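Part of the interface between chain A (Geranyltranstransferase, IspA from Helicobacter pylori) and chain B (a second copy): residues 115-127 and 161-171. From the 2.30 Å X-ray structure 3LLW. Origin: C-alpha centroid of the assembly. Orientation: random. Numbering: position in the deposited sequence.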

# COMPACT_ATOMS: atom_id res chain seq x y z
N TYR A 115 17.72 -11.57 9.08
CA TYR A 115 18.11 -10.22 9.48
C TYR A 115 17.61 -9.91 10.89
O TYR A 115 18.28 -10.24 11.87
CB TYR A 115 17.61 -9.20 8.46
CG TYR A 115 18.09 -9.44 7.05
CD1 TYR A 115 19.42 -9.23 6.69
CD2 TYR A 115 17.20 -9.88 6.07
CE1 TYR A 115 19.87 -9.45 5.38
CE2 TYR A 115 17.62 -10.11 4.76
CZ TYR A 115 18.95 -9.88 4.42
OH TYR A 115 19.36 -10.10 3.13
N ASP A 116 16.43 -9.30 10.98
CA ASP A 116 15.75 -9.05 12.25
C ASP A 116 14.28 -8.79 11.97
O ASP A 116 13.89 -8.62 10.82
CB ASP A 116 16.39 -7.88 13.01
CG ASP A 116 16.61 -6.66 12.14
OD1 ASP A 116 17.79 -6.36 11.81
OD2 ASP A 116 15.61 -5.99 11.77
N GLU A 117 13.48 -8.74 13.04
CA GLU A 117 12.02 -8.59 12.97
C GLU A 117 11.59 -7.30 12.29
O GLU A 117 10.71 -7.31 11.44
CB GLU A 117 11.44 -8.64 14.38
CG GLU A 117 10.10 -9.31 14.50
CD GLU A 117 9.76 -9.67 15.94
OE1 GLU A 117 8.59 -10.02 16.20
OE2 GLU A 117 10.66 -9.62 16.81
N THR A 118 12.23 -6.20 12.69
CA THR A 118 11.96 -4.87 12.20
C THR A 118 12.08 -4.79 10.68
O THR A 118 11.13 -4.36 10.00
CB THR A 118 12.88 -3.84 12.91
OG1 THR A 118 12.42 -3.68 14.25
CG2 THR A 118 12.84 -2.50 12.22
N THR A 119 13.23 -5.27 10.17
CA THR A 119 13.49 -5.43 8.73
C THR A 119 12.35 -6.12 7.98
O THR A 119 11.88 -5.62 6.96
CB THR A 119 14.82 -6.19 8.47
OG1 THR A 119 15.91 -5.49 9.09
CG2 THR A 119 15.09 -6.32 6.97
N ALA A 120 11.89 -7.26 8.51
CA ALA A 120 10.75 -7.98 7.95
C ALA A 120 9.44 -7.18 7.91
O ALA A 120 8.81 -7.13 6.87
CB ALA A 120 10.52 -9.29 8.68
N VAL A 121 9.05 -6.56 9.02
CA VAL A 121 7.84 -5.72 9.04
C VAL A 121 7.91 -4.63 7.98
O VAL A 121 6.96 -4.46 7.18
CB VAL A 121 7.59 -5.07 10.44
CG1 VAL A 121 6.38 -4.13 10.38
CG2 VAL A 121 7.34 -6.15 11.49
N LEU A 122 9.05 -3.94 7.97
CA LEU A 122 9.26 -2.80 7.09
C LEU A 122 9.39 -3.18 5.62
O LEU A 122 8.88 -2.47 4.74
CB LEU A 122 10.46 -1.96 7.55
CG LEU A 122 10.25 -1.21 8.86
CD1 LEU A 122 11.54 -0.53 9.28
CD2 LEU A 122 9.05 -0.21 8.79
N ILE A 123 10.05 -4.30 5.34
CA ILE A 123 10.08 -4.83 3.97
C ILE A 123 8.73 -5.34 3.45
O ILE A 123 8.39 -5.07 2.28
CB ILE A 123 11.26 -5.77 3.72
CG1 ILE A 123 12.48 -4.89 3.41
CG2 ILE A 123 11.04 -6.67 2.51
CD1 ILE A 123 13.74 -5.52 3.79
N GLY A 124 7.94 -6.01 4.29
CA GLY A 124 6.54 -6.29 3.92
C GLY A 124 5.75 -5.00 3.63
O GLY A 124 5.00 -4.92 2.66
N ASP A 125 5.95 -3.99 4.47
CA ASP A 125 5.34 -2.67 4.29
C ASP A 125 5.71 -2.02 2.97
O ASP A 125 4.84 -1.49 2.26
CB ASP A 125 5.73 -1.73 5.43
CG ASP A 125 4.98 -2.02 6.71
OD1 ASP A 125 4.08 -2.89 6.69
OD2 ASP A 125 5.29 -1.37 7.74
N ALA A 126 7.00 -2.06 2.63
CA ALA A 126 7.50 -1.54 1.36
C ALA A 126 6.98 -2.30 0.16
O ALA A 126 6.63 -1.67 -0.88
CB ALA A 126 9.00 -1.50 1.35
N LEU A 127 6.93 -3.63 0.27
CA LEU A 127 6.37 -4.41 -0.84
C LEU A 127 4.88 -4.18 -1.10
O LEU A 127 4.42 -4.23 -2.25
CB LEU A 127 6.69 -5.89 -0.69
CG LEU A 127 8.11 -6.30 -1.09
CD1 LEU A 127 8.38 -7.70 -0.62
CD2 LEU A 127 8.33 -6.17 -2.61
N MET B 161 9.99 7.11 2.96
CA MET B 161 9.70 7.01 4.39
C MET B 161 10.26 5.75 5.06
O MET B 161 10.67 5.81 6.21
CB MET B 161 8.20 7.08 4.61
CG MET B 161 7.68 7.12 6.04
SD MET B 161 5.86 7.22 6.02
CE MET B 161 5.47 5.52 5.62
N ILE B 162 10.25 4.64 4.33
CA ILE B 162 10.60 3.34 4.87
C ILE B 162 12.10 3.18 5.04
O ILE B 162 12.54 2.71 6.09
CB ILE B 162 9.94 2.22 4.06
CG1 ILE B 162 8.44 2.26 4.36
CG2 ILE B 162 10.55 0.83 4.39
CD1 ILE B 162 7.66 1.18 3.77
N LEU B 163 12.87 3.59 4.04
CA LEU B 163 14.32 3.72 4.18
C LEU B 163 14.71 4.51 5.43
O LEU B 163 15.54 4.05 6.22
CB LEU B 163 14.95 4.36 2.94
CG LEU B 163 16.45 4.69 3.02
CD1 LEU B 163 17.32 3.45 3.31
CD2 LEU B 163 16.89 5.40 1.74
N GLY B 164 14.09 5.67 5.61
CA GLY B 164 14.32 6.49 6.79
C GLY B 164 13.97 5.74 8.05
O GLY B 164 14.75 5.73 9.01
N GLN B 165 12.81 5.09 8.03
CA GLN B 165 12.37 4.26 9.15
C GLN B 165 13.34 3.10 9.46
O GLN B 165 13.73 2.90 10.61
CB GLN B 165 10.94 3.78 8.92
CG GLN B 165 10.30 3.11 10.13
CD GLN B 165 10.21 4.03 11.33
OE1 GLN B 165 9.44 4.99 11.33
NE2 GLN B 165 11.00 3.75 12.38
N ALA B 166 13.77 2.36 8.43
CA ALA B 166 14.72 1.25 8.61
C ALA B 166 16.06 1.70 9.19
O ALA B 166 16.58 1.06 10.10
CB ALA B 166 14.94 0.52 7.31
N LEU B 167 16.59 2.81 8.66
CA LEU B 167 17.80 3.46 9.17
C LEU B 167 17.71 3.78 10.65
O LEU B 167 18.65 3.48 11.42
CB LEU B 167 18.10 4.74 8.39
CG LEU B 167 18.60 4.61 6.95
CD1 LEU B 167 18.63 5.98 6.32
CD2 LEU B 167 19.96 3.95 6.88
N ASP B 168 16.59 4.39 11.04
CA ASP B 168 16.30 4.76 12.43
C ASP B 168 16.33 3.59 13.40
O ASP B 168 16.75 3.75 14.55
CB ASP B 168 14.93 5.46 12.52
CG ASP B 168 14.75 6.27 13.81
OD1 ASP B 168 15.73 6.90 14.29
OD2 ASP B 168 13.62 6.29 14.34
N CYS B 169 15.88 2.43 12.95
CA CYS B 169 15.84 1.24 13.79
C CYS B 169 17.16 0.48 13.80
O CYS B 169 17.61 0.02 14.85
CB CYS B 169 14.72 0.31 13.34
SG CYS B 169 13.09 1.04 13.52
N TYR B 170 17.77 0.34 12.62
CA TYR B 170 19.02 -0.38 12.48
C TYR B 170 20.17 0.31 13.20
O TYR B 170 21.03 -0.36 13.78
CB TYR B 170 19.36 -0.58 11.00
CG TYR B 170 20.52 -1.53 10.77
CD1 TYR B 170 20.32 -2.91 10.78
CD2 TYR B 170 21.81 -1.04 10.54
CE1 TYR B 170 21.38 -3.78 10.57
CE2 TYR B 170 22.87 -1.91 10.34
CZ TYR B 170 22.65 -3.28 10.34
OH TYR B 170 23.70 -4.14 10.13
N PHE B 171 20.19 1.64 13.15
CA PHE B 171 21.24 2.40 13.82
C PHE B 171 20.74 3.05 15.09
O PHE B 171 21.14 4.17 15.42
CB PHE B 171 21.84 3.44 12.89
CG PHE B 171 22.47 2.88 11.67
CD1 PHE B 171 23.68 2.19 11.75
CD2 PHE B 171 21.87 3.05 10.42
CE1 PHE B 171 24.28 1.67 10.60
CE2 PHE B 171 22.46 2.53 9.27
CZ PHE B 171 23.66 1.84 9.35

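Two helices from the two copies of the protein pack side by side here, running almost exactly antiparallel at 175°. Their axes come within 10.2 Å of each other. No hydrogen bond crosses between the two stretches, so the contact is one of van der Waals packing.

L122(A) and I162(B) form its apolar centre. Each is buried, points its CA-to-CB bond toward the other helix, and has more area covered than any other residue of its stretch. L122(A) CA and I162(B) CA lie 6.7 Å apart. I162(B) CG2 sits 3.7 Å from L122(A) O and 4.2 Å from L122(A) CB. The carbonyl oxygen is not left unpaired by this apolar neighbour, because it accepts the helical hydrogen bond from A126(A) N.

The other branch of I162(B) extends further along the chain A helix. With chi1 in m and chi2 in t, I162(B) CD1 lies 3.5 Å from A126(A) N and 3.9 Å from A126(A) CB. The same I162(B) CD1 is 3.9 Å from D125(A) CB. D125(A) therefore meets the isoleucine through carbon, while its OD2 is hydrogen-bonded elsewhere in the structure.

L122(A) reaches the next turn of the chain B helix with both methyl groups. L122(A) CD1 packs 3.7 Å from A166(B) CA and 4.1 Å from A166(B) CB. L122(A) CD2 lies 3.8 Å from Q165(B) CG, so the glutamine contributes its aliphatic part to this contact. Its amide end runs along its own helix toward the C-terminal end, where Q165(B) NE2 makes a weak hydrogen bond to C169(B) SG at 3.6 Å.

One turn before L122(A), T118(A) faces C169(B). T118(A) CA and C169(B) CA are 7.4 Å apart, and T118(A) CG2 comes within 3.6 Å of C169(B) CB. The threonine meets its partner through its methyl group.

At the polar edge, D116(A) approaches Y170(B). D116(A) OD1 lies 4.4 Å from Y170(B) CD1, at the edge of the ring and near its plane. The contact is loose. The tyrosine's CA-to-CB bond points sideways, but the end of its side chain comes nearer to chain A.

The other carboxylate oxygen of D116(A) serves its own chain. D116(A) is the N-cap of the helix, and its OD2 accepts from T119(A) N at 3.0 Å with an angle of 169°. T119(A) OG1 also donates to D116(A) OD2, at 2.7 Å. These bonds tie the aspartate to the first turn of the helix.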